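Local coordinates for 3-oxoadipate enol-lactonase (Burkholderia xenovorans, PDB 2XUA), which hydrolyses the enol-lactone of 3-oxoadipate in catechol metabolism, as an alpha/beta hydrolase with a divergent cap domain, at the interface of chains A and B. Sequence-based numbering; all coordinates share one arbitrary frame. Chains: chain A/B, 3-oxoadipate enol-lactonase.

The interface of chains A and B. Residues chain A 40, 43-44, 57, 173-174; chain B 169, 172-173, 176.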
# COMPACT_ATOMS: atom_id res chain seq x y z
N SER A 40 -4.83 0.49 3.26
CA SER A 40 -4.74 0.78 1.81
C SER A 40 -5.91 0.16 1.07
O SER A 40 -6.33 0.60 -0.03
CB SER A 40 -3.40 0.25 1.22
OG SER A 40 -3.40 -1.16 1.07
N ALA A 43 -8.49 2.61 -0.31
CA ALA A 43 -8.05 3.72 -1.15
C ALA A 43 -9.10 4.06 -2.21
O ALA A 43 -9.33 5.22 -2.38
CB ALA A 43 -6.66 3.48 -1.76
N PRO A 44 -9.75 3.08 -2.90
CA PRO A 44 -10.82 3.54 -3.84
C PRO A 44 -11.97 4.40 -3.29
O PRO A 44 -12.56 5.17 -4.07
CB PRO A 44 -11.42 2.24 -4.37
CG PRO A 44 -10.34 1.20 -4.11
CD PRO A 44 -9.49 1.63 -3.02
N ARG A 57 -9.07 5.98 8.95
CA ARG A 57 -8.71 4.61 8.66
C ARG A 57 -7.66 4.18 9.62
O ARG A 57 -6.93 5.01 10.21
CB ARG A 57 -8.16 4.45 7.23
CG ARG A 57 -9.20 4.59 6.16
CD ARG A 57 -8.38 4.46 4.87
NE ARG A 57 -7.76 5.77 4.52
CZ ARG A 57 -6.84 5.92 3.57
NH1 ARG A 57 -6.37 4.86 2.93
NH2 ARG A 57 -6.40 7.13 3.25
N MSE A 173 -0.61 -5.86 -5.37
CA MSE A 173 -0.57 -4.97 -4.23
C MSE A 173 -1.27 -5.53 -3.00
O MSE A 173 -0.73 -5.43 -1.87
CB MSE A 173 -1.14 -3.61 -4.57
CG MSE A 173 -0.10 -2.84 -5.34
SE MSE A 173 -0.90 -1.29 -6.12
CE MSE A 173 -0.36 0.04 -4.78
N ILE A 174 -2.45 -6.10 -3.21
CA ILE A 174 -3.23 -6.63 -2.12
C ILE A 174 -2.52 -7.84 -1.55
O ILE A 174 -2.47 -8.02 -0.33
CB ILE A 174 -4.70 -7.01 -2.61
CG1 ILE A 174 -5.43 -5.71 -2.91
CG2 ILE A 174 -5.48 -7.80 -1.52
CD1 ILE A 174 -5.48 -4.70 -1.68
N VAL B 169 -8.69 1.97 -9.69
CA VAL B 169 -8.31 1.42 -8.38
C VAL B 169 -6.77 1.57 -8.18
O VAL B 169 -6.33 2.01 -7.12
CB VAL B 169 -8.76 -0.08 -8.17
CG1 VAL B 169 -8.05 -0.74 -6.96
CG2 VAL B 169 -10.28 -0.20 -7.88
N ALA B 172 -6.14 5.25 -7.47
CA ALA B 172 -6.51 5.62 -6.11
C ALA B 172 -5.47 5.15 -5.08
O ALA B 172 -5.14 5.87 -4.13
CB ALA B 172 -7.92 5.08 -5.77
N MSE B 173 -4.91 3.96 -5.27
CA MSE B 173 -3.95 3.47 -4.29
C MSE B 173 -2.63 4.21 -4.36
O MSE B 173 -1.99 4.52 -3.34
CB MSE B 173 -3.75 1.97 -4.53
CG MSE B 173 -5.03 1.16 -4.08
SE MSE B 173 -4.63 -0.70 -4.46
CE MSE B 173 -3.78 -1.34 -2.78
N ASP B 176 -3.11 7.53 -2.96
CA ASP B 176 -3.19 7.56 -1.48
C ASP B 176 -1.80 7.64 -0.91
O ASP B 176 -1.56 8.36 0.07
CB ASP B 176 -3.94 6.35 -0.90
CG ASP B 176 -4.35 6.53 0.58
OD1 ASP B 176 -4.88 7.61 0.92
OD2 ASP B 176 -4.14 5.60 1.42
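Helix 168-179 of chain B packs against the 3-10 helix 39-45 of chain A, with B:Met173, a selenomethionine, bridging from there to the same helix of chain A. Its CG lies 3.7 Å from the methyl CB of A:Ala43. The chain is extended at chi2 and bends at chi3, which turns the methyl CE toward A:Ser40, A:Met173 and A:Ile174; CE is 3.9 Å from CD1 of A:Ile174, whose side chain crosses at about a right angle. The two Met173 side chains instead meet tip to tip, SE of A:Met173 to SE of B:Met173 at 4.1 Å. Each methyl CE reaches past the partner's selenium to its CB, 3.9 Å in both directions, a reciprocal pairing that fits a two-fold axis. On the neighbouring residue, the methyl CB of B:Ala172 packs 3.8 Å from CA of A:Pro44, and one turn earlier the branches of B:Val169 approach the ring carbon CG of A:Pro44.

At the other end, A:Arg57 grips B:Asp176 end-on through two hydrogen bonds, NH1 to OD2 and NH2 to OD1, each 2.8 Å and fairly straight (158° and 162° at H); the first pair is also a salt bridge. Both oxygens lie near the guanidinium plane, but the carboxylate is turned 41° from it; OD1 is met on its syn side, OD2 from above its plane. The paired bonds should restrict rotation of both groups.

The patch hides 310 Å² and recurs with chains exchanged, although the crystal assembly alone does not establish a dimer in solution. The two helices 168-179, probably part of the cap, meet at the two-fold, and each also packs on the partner's 3-10 helix and reaches strand 54-58 of its alpha/beta hydrolase core.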